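Local coordinates for protein exocyst complex component EXO70 (Saccharomyces cerevisiae, PDB 2B1E) that helps assemble the exocyst, the complex that tethers secretory vesicles to sites of exocytosis before they fuse with the plasma membrane, at residues Ser301-Asn306 with Glu384-Ile389; Ser305-Thr310 with Ile413-Leu418; Ala312-Met317 with Leu421-Gln426. One frame throughout, in Å; residues are numbered along the deposited sequence.

Contact 1: residues Ser301-Asn306 with Glu384-Ile389; sequences STIPSN and ERKAQI
I303 and K386 meet where the loop 301-306, an irregular link between helix 268-299 and helix 311-323, runs past helix 364-391, with the CA of I303 6.3 Å from the CA of A387. This is a loop-on-helix contact in the all-helical rod of Exo70, within its C-terminal family region. CB of I303 points toward the helix, and its branch methyl CG2 does the touching, resting 3.9 Å from CA of A387 and close to that residue's CB as well. The same methyl approaches CE of K386 at 4.2 Å, so the isoleucine lies against both the small alanine and the lysine's aliphatic stem. That stem leaves the helix with CG anti to the backbone N (chi1 177°), which puts CG 3.8 Å from O of S301. A bend at chi3 (76°) then turns CE aside, and the ammonium finds its hydrogen bond with O of I300, with a weak one to O of A297. K386 thus reaches carbonyls at and just past the C-terminal end of helix 268-299, where its charge would probably suit the helix dipole. One water spans the two backbones, donating to O of S301 and O of K386, 2.7 Å from each.

Contact 2: residues Ser305-Thr310 with Ile413-Leu418; sequences SNNGVT and IGFFIL
The loop that leads into helix 311-323 packs here on two consecutive phenylalanines, F415 and F416, of helix 410-429, and ends at T310, the N-cap of the helix that follows. N307 comes closest in backbone terms, its CA 4.8 Å from the CA of F416, and it does so with phi and psi both positive, a left-handed conformation. Its CB lies near the plane of the F415 ring at the edge, 3.6 Å from CD2, while O of N306 faces CE2 of the same edge in plane. On F416 the edge meets backbone oxygens: O of G308 is 3.4 Å from CE1 and O of N307 3.8 Å from CD1, the latter in the ring plane. Such edge approaches set carbonyl oxygens against the weakly positive ring hydrogens, which may matter for N307 O, buried without a hydrogen-bonding partner. T310 adds its methyl: CG2 of T310 lies 3.6 Å from CE1 of F416, and the two side chains cross at about a right angle. Its hydroxyl has other partners: OG1, between N and C on chi1 69°, accepts weak hydrogen bonds from the backbone N of A312 and of T313. The amide of N307 stands 62° from the F416 ring, and its OD1 accepts from NE of R412. Around the contact, F415 meets the ring of Y507, in the loop after helix 483-504, and touches M456 of helix 440-473, F416 touches I303 and P304 earlier in the same loop, and T310 reaches L383 on helix 364-391.

Contact 3: residues Ala312-Met317 with Leu421-Gln426; sequences ATVDTM and LTLVEQ
M317 and V424 make the close side of this contact: SD of M317 is 3.9 Å from both CG1 and CG2 of V424. The bend at chi2 (-47°) swings SD toward the valine methyls, and CG also lies against V424 CG2. Beside it, T313 presents its methyl, with CG2 anti to the backbone N, 4.1 Å from CG2 of V424, while its hydroxyl is hydrogen-bonded to ND2 of N420. The two segments, from helix 311-323 and helix 410-429, run in the same direction, nearly parallel, their axes approaching to 9.8 Å at a crossing angle of -18°, as neighbouring helices of the helical bundle of the C-terminal region. I376 and L379 of helix 364-391 also line the buried side, touching V424 and T313 respectively. An alanine in place of M317 would probably leave the V424 methyls without the sulfur and CG they pack on, opening a gap between the helices. L423 bridges to the looser flank: it slides past T313 in the opposite direction, its CD2 4.2 Å from CG2 of T313, and the same CD2 lies 4.2 Å from CG2 of V314, an exposed residue that adds little to the buried surface.

How the contacts relate
All three contacts join the 301-317 region, loop then helix, to the helices that follow about 80 to 100 residues later. Contacts 2 and 3 share helix 410-429 and are buried; contact 1 uses helix 364-391 and is only partly buried, with exposed S301 and T302 at its margin. Contacts 1 and 2 share S305 and N306, their centres about 8 Å apart, and touch through E384 on I413. Contact 3 meets contact 2 where V309 packs on L423 and V314, but stays clear of contact 1. The chemistry shifts along the way: a bridging water and a lysine stem, then carbonyls at ring edges, then methyl and sulfur packing between helices.

Contact 1: residues Ser301-Asn306 with Glu384-Ile389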
ATOM      1  N   SER A 301      25.152  16.638  13.131  1.00 32.64           N
ATOM      2  CA  SER A 301      26.071  16.050  14.105  1.00 31.84           C
ATOM      3  C   SER A 301      25.909  16.528  15.543  1.00 29.75           C
ATOM      4  O   SER A 301      26.184  15.782  16.481  1.00 27.83           O
ATOM      5  CB  SER A 301      27.517  16.287  13.663  1.00 32.75           C
ATOM      6  OG  SER A 301      27.783  17.673  13.537  1.00 32.98           O
ATOM      7  N   THR A 302      25.473  17.771  15.713  1.00 28.84           N
ATOM      8  CA  THR A 302      25.301  18.337  17.043  1.00 27.18           C
ATOM      9  C   THR A 302      23.871  18.157  17.522  1.00 26.91           C
ATOM     10  O   THR A 302      22.991  17.761  16.753  1.00 27.55           O
ATOM     11  CB  THR A 302      25.620  19.833  17.034  1.00 28.67           C
ATOM     12  OG1 THR A 302      24.748  20.497  16.112  1.00 30.07           O
ATOM     13  CG2 THR A 302      27.056  20.064  16.609  1.00 28.82           C
ATOM     14  N   ILE A 303      23.637  18.432  18.799  1.00 23.49           N
ATOM     15  CA  ILE A 303      22.294  18.323  19.352  1.00 22.28           C
ATOM     16  C   ILE A 303      21.884  19.726  19.760  1.00 21.02           C
ATOM     17  O   ILE A 303      22.739  20.566  20.014  1.00 20.34           O
ATOM     18  CB  ILE A 303      22.250  17.358  20.566  1.00 22.64           C
ATOM     19  CG1 ILE A 303      23.393  17.659  21.532  1.00 23.59           C
ATOM     20  CG2 ILE A 303      22.324  15.911  20.075  1.00 20.90           C
ATOM     21  CD1 ILE A 303      23.532  16.631  22.657  1.00 25.26           C
ATOM     22  N   PRO A 304      20.574  20.007  19.803  1.00 20.18           N
ATOM     23  CA  PRO A 304      20.095  21.341  20.182  1.00 19.98           C
ATOM     24  C   PRO A 304      20.528  21.692  21.603  1.00 19.38           C
ATOM     25  O   PRO A 304      20.505  20.831  22.494  1.00 15.83           O
ATOM     26  CB  PRO A 304      18.577  21.210  20.072  1.00 18.73           C
ATOM     27  CG  PRO A 304      18.389  20.107  19.098  1.00 22.28           C
ATOM     28  CD  PRO A 304      19.442  19.119  19.506  1.00 21.01           C
ATOM     29  N   SER A 305      20.908  22.952  21.816  1.00 18.45           N
ATOM     30  CA  SER A 305      21.343  23.393  23.134  1.00 19.69           C
ATOM     31  C   SER A 305      20.213  23.281  24.155  1.00 18.93           C
ATOM     32  O   SER A 305      20.464  23.097  25.351  1.00 19.61           O
ATOM     33  CB  SER A 305      21.854  24.840  23.089  1.00 21.25           C
ATOM     34  OG  SER A 305      20.819  25.765  22.817  1.00 21.29           O
ATOM     35  N   ASN A 306      18.973  23.384  23.694  1.00 17.84           N
ATOM     36  CA  ASN A 306      17.848  23.270  24.612  1.00 19.84           C
ATOM     37  C   ASN A 306      17.359  21.827  24.676  1.00 18.40           C
ATOM     38  O   ASN A 306      16.408  21.517  25.393  1.00 16.29           O
ATOM     39  CB  ASN A 306      16.705  24.219  24.214  1.00 22.96           C
ATOM     40  CG  ASN A 306      16.063  23.862  22.882  1.00 24.48           C
ATOM     41  OD1 ASN A 306      16.532  22.985  22.153  1.00 24.40           O
ATOM     42  ND2 ASN A 306      14.976  24.560  22.555  1.00 25.46           N
ATOM     43  N   GLU A 384      19.813   8.861  19.921  1.00 11.29           N
ATOM     44  CA  GLU A 384      20.665   8.610  21.086  1.00 10.99           C
ATOM     45  C   GLU A 384      22.111   8.415  20.651  1.00 13.30           C
ATOM     46  O   GLU A 384      23.038   8.974  21.255  1.00 12.98           O
ATOM     47  CB  GLU A 384      20.233   7.358  21.864  1.00 11.46           C
ATOM     48  CG  GLU A 384      20.803   7.376  23.282  1.00 12.56           C
ATOM     49  CD  GLU A 384      20.915   6.011  23.943  1.00 14.27           C
ATOM     50  OE1 GLU A 384      20.009   5.159  23.778  1.00 16.99           O
ATOM     51  OE2 GLU A 384      21.922   5.804  24.646  1.00 12.63           O
ATOM     52  N   ARG A 385      22.304   7.591  19.625  1.00 14.80           N
ATOM     53  CA  ARG A 385      23.636   7.326  19.099  1.00 18.25           C
ATOM     54  C   ARG A 385      24.320   8.638  18.714  1.00 16.94           C
ATOM     55  O   ARG A 385      25.471   8.879  19.074  1.00 17.63           O
ATOM     56  CB  ARG A 385      23.554   6.402  17.877  1.00 20.34           C
ATOM     57  CG  ARG A 385      24.892   6.197  17.175  1.00 26.49           C
ATOM     58  CD  ARG A 385      24.819   5.142  16.082  1.00 27.16           C
ATOM     59  NE  ARG A 385      24.658   3.791  16.619  1.00 31.02           N
ATOM     60  CZ  ARG A 385      23.489   3.186  16.824  1.00 32.64           C
ATOM     61  NH1 ARG A 385      22.350   3.805  16.536  1.00 33.36           N
ATOM     62  NH2 ARG A 385      23.458   1.957  17.323  1.00 33.16           N
ATOM     63  N   LYS A 386      23.603   9.487  17.990  1.00 16.15           N
ATOM     64  CA  LYS A 386      24.153  10.766  17.577  1.00 15.83           C
ATOM     65  C   LYS A 386      24.480  11.646  18.777  1.00 13.63           C
ATOM     66  O   LYS A 386      25.505  12.320  18.802  1.00 15.09           O
ATOM     67  CB  LYS A 386      23.180  11.502  16.666  1.00 18.34           C
ATOM     68  CG  LYS A 386      23.700  12.874  16.275  1.00 21.69           C
ATOM     69  CD  LYS A 386      22.715  13.640  15.461  1.00 26.70           C
ATOM     70  CE  LYS A 386      21.586  14.199  16.297  1.00 26.69           C
ATOM     71  NZ  LYS A 386      20.710  15.023  15.428  1.00 30.04           N
ATOM     72  N   ALA A 387      23.612  11.630  19.778  1.00 12.93           N
ATOM     73  CA  ALA A 387      23.836  12.428  20.973  1.00 13.20           C
ATOM     74  C   ALA A 387      25.100  11.957  21.694  1.00 12.61           C
ATOM     75  O   ALA A 387      25.894  12.773  22.151  1.00 10.63           O
ATOM     76  CB  ALA A 387      22.636  12.335  21.901  1.00 11.18           C
ATOM     77  N   GLN A 388      25.286  10.643  21.793  1.00 11.98           N
ATOM     78  CA  GLN A 388      26.472  10.111  22.460  1.00 13.09           C
ATOM     79  C   GLN A 388      27.759  10.514  21.730  1.00 13.23           C
ATOM     80  O   GLN A 388      28.759  10.871  22.358  1.00 13.69           O
ATOM     81  CB  GLN A 388      26.377   8.583  22.588  1.00 13.62           C
ATOM     82  CG  GLN A 388      25.512   8.146  23.774  1.00 15.04           C
ATOM     83  CD  GLN A 388      25.680   6.679  24.127  1.00 14.78           C
ATOM     84  OE1 GLN A 388      26.794   6.169  24.180  1.00 14.89           O
ATOM     85  NE2 GLN A 388      24.571   6.002  24.393  1.00 12.79           N
ATOM     86  N   ILE A 389      27.727  10.453  20.406  1.00 14.34           N
ATOM     87  CA  ILE A 389      28.882  10.821  19.586  1.00 16.26           C
ATOM     88  C   ILE A 389      29.147  12.323  19.706  1.00 16.92           C
ATOM     89  O   ILE A 389      30.290  12.779  19.640  1.00 15.65           O
ATOM     90  CB  ILE A 389      28.626  10.475  18.101  1.00 15.92           C
ATOM     91  CG1 ILE A 389      28.537   8.953  17.935  1.00 18.16           C
ATOM     92  CG2 ILE A 389      29.721  11.052  17.225  1.00 19.12           C
ATOM     93  CD1 ILE A 389      28.174   8.508  16.541  1.00 20.28           C
TER
HETATM   94  O   HOH W   1      26.851  13.164  16.569  1.00 20.59           O

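Contact 2: residues Ser305-Thr310 with Ile413-Leu418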
ATOM      1  N   SER A 305      20.908  22.952  21.816  1.00 18.45           N
ATOM      2  CA  SER A 305      21.343  23.393  23.134  1.00 19.69           C
ATOM      3  C   SER A 305      20.213  23.281  24.155  1.00 18.93           C
ATOM      4  O   SER A 305      20.464  23.097  25.351  1.00 19.61           O
ATOM      5  CB  SER A 305      21.854  24.840  23.089  1.00 21.25           C
ATOM      6  OG  SER A 305      20.819  25.765  22.817  1.00 21.29           O
ATOM      7  N   ASN A 306      18.973  23.384  23.694  1.00 17.84           N
ATOM      8  CA  ASN A 306      17.848  23.270  24.612  1.00 19.84           C
ATOM      9  C   ASN A 306      17.359  21.827  24.676  1.00 18.40           C
ATOM     10  O   ASN A 306      16.408  21.517  25.393  1.00 16.29           O
ATOM     11  CB  ASN A 306      16.705  24.219  24.214  1.00 22.96           C
ATOM     12  CG  ASN A 306      16.063  23.862  22.882  1.00 24.48           C
ATOM     13  OD1 ASN A 306      16.532  22.985  22.153  1.00 24.40           O
ATOM     14  ND2 ASN A 306      14.976  24.560  22.555  1.00 25.46           N
ATOM     15  N   ASN A 307      18.022  20.951  23.923  1.00 16.46           N
ATOM     16  CA  ASN A 307      17.679  19.534  23.920  1.00 16.67           C
ATOM     17  C   ASN A 307      16.232  19.276  23.541  1.00 16.94           C
ATOM     18  O   ASN A 307      15.582  18.419  24.129  1.00 16.64           O
ATOM     19  CB  ASN A 307      17.941  18.947  25.304  1.00 17.91           C
ATOM     20  CG  ASN A 307      19.388  19.045  25.703  1.00 17.81           C
ATOM     21  OD1 ASN A 307      20.245  18.431  25.083  1.00 16.32           O
ATOM     22  ND2 ASN A 307      19.671  19.824  26.738  1.00 16.92           N
ATOM     23  N   GLY A 308      15.739  20.002  22.545  1.00 17.03           N
ATOM     24  CA  GLY A 308      14.358  19.838  22.130  1.00 17.40           C
ATOM     25  C   GLY A 308      14.132  18.935  20.934  1.00 17.40           C
ATOM     26  O   GLY A 308      15.024  18.186  20.519  1.00 13.04           O
ATOM     27  N   VAL A 309      12.924  19.020  20.382  1.00 18.24           N
ATOM     28  CA  VAL A 309      12.523  18.225  19.228  1.00 20.40           C
ATOM     29  C   VAL A 309      13.404  18.553  18.022  1.00 21.34           C
ATOM     30  O   VAL A 309      13.691  19.724  17.759  1.00 20.10           O
ATOM     31  CB  VAL A 309      11.044  18.503  18.850  1.00 22.51           C
ATOM     32  CG1 VAL A 309      10.623  17.610  17.691  1.00 23.06           C
ATOM     33  CG2 VAL A 309      10.144  18.258  20.048  1.00 22.43           C
ATOM     34  N   THR A 310      13.839  17.527  17.295  1.00 20.20           N
ATOM     35  CA  THR A 310      14.679  17.748  16.121  1.00 21.63           C
ATOM     36  C   THR A 310      13.867  17.592  14.845  1.00 23.12           C
ATOM     37  O   THR A 310      12.754  17.054  14.857  1.00 21.11           O
ATOM     38  CB  THR A 310      15.842  16.742  16.029  1.00 21.77           C
ATOM     39  OG1 THR A 310      15.312  15.442  15.749  1.00 20.81           O
ATOM     40  CG2 THR A 310      16.636  16.701  17.333  1.00 16.84           C
ATOM     41  N   ILE A 413      20.995  13.152  27.822  1.00  8.21           N
ATOM     42  CA  ILE A 413      20.586  12.343  26.687  1.00 10.50           C
ATOM     43  C   ILE A 413      19.179  11.806  26.957  1.00 10.91           C
ATOM     44  O   ILE A 413      18.325  11.792  26.062  1.00 11.41           O
ATOM     45  CB  ILE A 413      21.576  11.176  26.446  1.00 10.83           C
ATOM     46  CG1 ILE A 413      22.918  11.736  25.960  1.00 12.30           C
ATOM     47  CG2 ILE A 413      20.985  10.188  25.436  1.00 12.08           C
ATOM     48  CD1 ILE A 413      24.103  10.734  26.035  1.00 13.69           C
ATOM     49  N   GLY A 414      18.927  11.394  28.195  1.00 10.21           N
ATOM     50  CA  GLY A 414      17.602  10.897  28.532  1.00 11.37           C
ATOM     51  C   GLY A 414      16.539  11.958  28.285  1.00 11.36           C
ATOM     52  O   GLY A 414      15.475  11.684  27.722  1.00 11.90           O
ATOM     53  N   PHE A 415      16.836  13.182  28.708  1.00 11.31           N
ATOM     54  CA  PHE A 415      15.921  14.311  28.540  1.00  9.36           C
ATOM     55  C   PHE A 415      15.697  14.589  27.050  1.00  8.78           C
ATOM     56  O   PHE A 415      14.560  14.743  26.591  1.00 13.09           O
ATOM     57  CB  PHE A 415      16.513  15.548  29.228  1.00  8.57           C
ATOM     58  CG  PHE A 415      15.694  16.801  29.042  1.00 10.85           C
ATOM     59  CD1 PHE A 415      14.490  16.970  29.725  1.00 11.25           C
ATOM     60  CD2 PHE A 415      16.122  17.804  28.175  1.00  8.17           C
ATOM     61  CE1 PHE A 415      13.718  18.127  29.547  1.00 11.14           C
ATOM     62  CE2 PHE A 415      15.357  18.970  27.990  1.00 13.36           C
ATOM     63  CZ  PHE A 415      14.151  19.128  28.679  1.00 10.23           C
ATOM     64  N   PHE A 416      16.791  14.668  26.299  1.00  9.20           N
ATOM     65  CA  PHE A 416      16.726  14.914  24.859  1.00 11.34           C
ATOM     66  C   PHE A 416      15.816  13.898  24.155  1.00 11.69           C
ATOM     67  O   PHE A 416      14.915  14.282  23.401  1.00 14.67           O
ATOM     68  CB  PHE A 416      18.155  14.891  24.286  1.00 11.72           C
ATOM     69  CG  PHE A 416      18.236  14.973  22.783  1.00 11.27           C
ATOM     70  CD1 PHE A 416      17.610  16.010  22.079  1.00  8.16           C
ATOM     71  CD2 PHE A 416      18.974  14.033  22.075  1.00  9.77           C
ATOM     72  CE1 PHE A 416      17.724  16.103  20.692  1.00  7.61           C
ATOM     73  CE2 PHE A 416      19.101  14.111  20.680  1.00 10.47           C
ATOM     74  CZ  PHE A 416      18.476  15.148  19.985  1.00 12.26           C
ATOM     75  N   ILE A 417      16.012  12.607  24.413  1.00 11.51           N
ATOM     76  CA  ILE A 417      15.181  11.596  23.762  1.00 11.75           C
ATOM     77  C   ILE A 417      13.708  11.740  24.172  1.00 12.12           C
ATOM     78  O   ILE A 417      12.804  11.638  23.333  1.00 13.33           O
ATOM     79  CB  ILE A 417      15.662  10.156  24.090  1.00 12.17           C
ATOM     80  CG1 ILE A 417      17.136   9.987  23.697  1.00 14.29           C
ATOM     81  CG2 ILE A 417      14.811   9.132  23.323  1.00 10.57           C
ATOM     82  CD1 ILE A 417      17.438  10.335  22.222  1.00 10.80           C
ATOM     83  N   LEU A 418      13.461  11.983  25.453  1.00 12.27           N
ATOM     84  CA  LEU A 418      12.086  12.134  25.913  1.00 13.19           C
ATOM     85  C   LEU A 418      11.405  13.357  25.302  1.00 14.25           C
ATOM     86  O   LEU A 418      10.212  13.313  25.003  1.00 13.11           O
ATOM     87  CB  LEU A 418      12.033  12.190  27.440  1.00 13.45           C
ATOM     88  CG  LEU A 418      12.281  10.841  28.125  1.00 13.14           C
ATOM     89  CD1 LEU A 418      12.549  11.071  29.586  1.00 12.40           C
ATOM     90  CD2 LEU A 418      11.099   9.913  27.941  1.00 12.37           C
TER

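Contact 3: residues Ala312-Met317 with Leu421-Gln426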
ATOM      1  N   ALA A 312      14.574  15.641  12.520  1.00 21.98           N
ATOM      2  CA  ALA A 312      14.532  14.219  12.194  1.00 20.93           C
ATOM      3  C   ALA A 312      13.208  13.684  12.722  1.00 19.61           C
ATOM      4  O   ALA A 312      12.488  12.973  12.030  1.00 21.45           O
ATOM      5  CB  ALA A 312      15.700  13.477  12.854  1.00 21.04           C
ATOM      6  N   THR A 313      12.886  14.058  13.951  1.00 19.77           N
ATOM      7  CA  THR A 313      11.655  13.619  14.591  1.00 19.97           C
ATOM      8  C   THR A 313      10.437  14.193  13.870  1.00 21.45           C
ATOM      9  O   THR A 313       9.506  13.459  13.539  1.00 22.11           O
ATOM     10  CB  THR A 313      11.655  14.031  16.081  1.00 18.74           C
ATOM     11  OG1 THR A 313      12.731  13.355  16.745  1.00 13.17           O
ATOM     12  CG2 THR A 313      10.341  13.666  16.756  1.00 18.33           C
ATOM     13  N   VAL A 314      10.451  15.499  13.620  1.00 22.94           N
ATOM     14  CA  VAL A 314       9.343  16.139  12.921  1.00 26.58           C
ATOM     15  C   VAL A 314       9.100  15.410  11.599  1.00 25.83           C
ATOM     16  O   VAL A 314       7.978  15.022  11.300  1.00 28.11           O
ATOM     17  CB  VAL A 314       9.638  17.632  12.623  1.00 27.44           C
ATOM     18  CG1 VAL A 314       8.447  18.266  11.914  1.00 29.40           C
ATOM     19  CG2 VAL A 314       9.927  18.378  13.916  1.00 29.19           C
ATOM     20  N   ASP A 315      10.161  15.209  10.824  1.00 25.86           N
ATOM     21  CA  ASP A 315      10.051  14.532   9.535  1.00 26.50           C
ATOM     22  C   ASP A 315       9.551  13.099   9.659  1.00 26.97           C
ATOM     23  O   ASP A 315       8.655  12.677   8.926  1.00 25.15           O
ATOM     24  CB  ASP A 315      11.406  14.519   8.824  1.00 28.24           C
ATOM     25  CG  ASP A 315      11.323  13.947   7.414  1.00 29.64           C
ATOM     26  OD1 ASP A 315      10.849  14.667   6.508  1.00 30.55           O
ATOM     27  OD2 ASP A 315      11.725  12.777   7.212  1.00 28.82           O
ATOM     28  N   THR A 316      10.142  12.346  10.582  1.00 27.38           N
ATOM     29  CA  THR A 316       9.759  10.953  10.776  1.00 26.52           C
ATOM     30  C   THR A 316       8.276  10.770  11.095  1.00 26.76           C
ATOM     31  O   THR A 316       7.635   9.866  10.561  1.00 27.32           O
ATOM     32  CB  THR A 316      10.600  10.290  11.896  1.00 25.45           C
ATOM     33  OG1 THR A 316      11.985  10.315  11.530  1.00 24.87           O
ATOM     34  CG2 THR A 316      10.182   8.839  12.097  1.00 27.25           C
ATOM     35  N   MET A 317       7.722  11.618  11.954  1.00 26.43           N
ATOM     36  CA  MET A 317       6.313  11.474  12.304  1.00 26.84           C
ATOM     37  C   MET A 317       5.386  11.924  11.176  1.00 29.07           C
ATOM     38  O   MET A 317       4.333  11.322  10.957  1.00 28.94           O
ATOM     39  CB  MET A 317       6.002  12.224  13.598  1.00 25.08           C
ATOM     40  CG  MET A 317       6.711  11.637  14.818  1.00 24.95           C
ATOM     41  SD  MET A 317       6.582   9.834  14.966  1.00 19.56           S
ATOM     42  CE  MET A 317       8.043   9.327  14.271  1.00 25.98           C
ATOM     43  N   LEU A 421      10.365  12.065  21.999  1.00 17.56           N
ATOM     44  CA  LEU A 421       9.300  11.077  22.117  1.00 18.75           C
ATOM     45  C   LEU A 421       7.982  11.739  22.516  1.00 19.36           C
ATOM     46  O   LEU A 421       6.914  11.182  22.280  1.00 19.11           O
ATOM     47  CB  LEU A 421       9.666   9.999  23.137  1.00 16.75           C
ATOM     48  CG  LEU A 421      10.724   8.978  22.705  1.00 19.75           C
ATOM     49  CD1 LEU A 421      11.078   8.089  23.903  1.00 18.71           C
ATOM     50  CD2 LEU A 421      10.202   8.136  21.538  1.00 16.76           C
ATOM     51  N   THR A 422       8.058  12.919  23.127  1.00 20.01           N
ATOM     52  CA  THR A 422       6.854  13.641  23.528  1.00 21.59           C
ATOM     53  C   THR A 422       6.066  14.028  22.280  1.00 22.82           C
ATOM     54  O   THR A 422       4.843  13.860  22.232  1.00 20.53           O
ATOM     55  CB  THR A 422       7.194  14.907  24.342  1.00 20.67           C
ATOM     56  OG1 THR A 422       7.541  14.528  25.675  1.00 19.59           O
ATOM     57  CG2 THR A 422       6.001  15.860  24.385  1.00 23.38           C
ATOM     58  N   LEU A 423       6.764  14.543  21.268  1.00 22.66           N
ATOM     59  CA  LEU A 423       6.098  14.906  20.024  1.00 21.45           C
ATOM     60  C   LEU A 423       5.636  13.611  19.356  1.00 22.35           C
ATOM     61  O   LEU A 423       4.542  13.554  18.793  1.00 21.54           O
ATOM     62  CB  LEU A 423       7.035  15.670  19.082  1.00 23.37           C
ATOM     63  CG  LEU A 423       6.424  15.923  17.695  1.00 23.73           C
ATOM     64  CD1 LEU A 423       5.146  16.736  17.841  1.00 23.77           C
ATOM     65  CD2 LEU A 423       7.411  16.648  16.807  1.00 26.25           C
ATOM     66  N   VAL A 424       6.459  12.566  19.433  1.00 20.85           N
ATOM     67  CA  VAL A 424       6.093  11.281  18.836  1.00 22.39           C
ATOM     68  C   VAL A 424       4.741  10.786  19.353  1.00 25.19           C
ATOM     69  O   VAL A 424       3.884  10.356  18.576  1.00 25.20           O
ATOM     70  CB  VAL A 424       7.145  10.192  19.135  1.00 21.81           C
ATOM     71  CG1 VAL A 424       6.596   8.811  18.765  1.00 21.70           C
ATOM     72  CG2 VAL A 424       8.410  10.472  18.358  1.00 22.69           C
ATOM     73  N   GLU A 425       4.554  10.847  20.665  1.00 25.80           N
ATOM     74  CA  GLU A 425       3.307  10.398  21.271  1.00 28.35           C
ATOM     75  C   GLU A 425       2.117  11.305  20.939  1.00 28.54           C
ATOM     76  O   GLU A 425       0.980  10.835  20.821  1.00 28.83           O
ATOM     77  CB  GLU A 425       3.482  10.284  22.785  1.00 29.49           C
ATOM     78  CG  GLU A 425       2.224   9.896  23.526  1.00 31.43           C
ATOM     79  CD  GLU A 425       2.524   9.153  24.807  1.00 33.65           C
ATOM     80  OE1 GLU A 425       3.392   9.616  25.577  1.00 30.96           O
ATOM     81  OE2 GLU A 425       1.886   8.105  25.040  1.00 34.71           O
ATOM     82  N   GLN A 426       2.382  12.597  20.783  1.00 27.32           N
ATOM     83  CA  GLN A 426       1.336  13.554  20.454  1.00 28.43           C
ATOM     84  C   GLN A 426       0.796  13.305  19.049  1.00 29.24           C
ATOM     85  O   GLN A 426      -0.419  13.344  18.819  1.00 28.54           O
ATOM     86  CB  GLN A 426       1.882  14.983  20.553  1.00 28.92           C
ATOM     87  CG  GLN A 426       2.374  15.348  21.943  1.00 29.14           C
ATOM     88  CD  GLN A 426       2.913  16.757  22.021  1.00 30.44           C
ATOM     89  OE1 GLN A 426       3.643  17.206  21.138  1.00 30.54           O
ATOM     90  NE2 GLN A 426       2.568  17.465  23.092  1.00 31.70           N
TER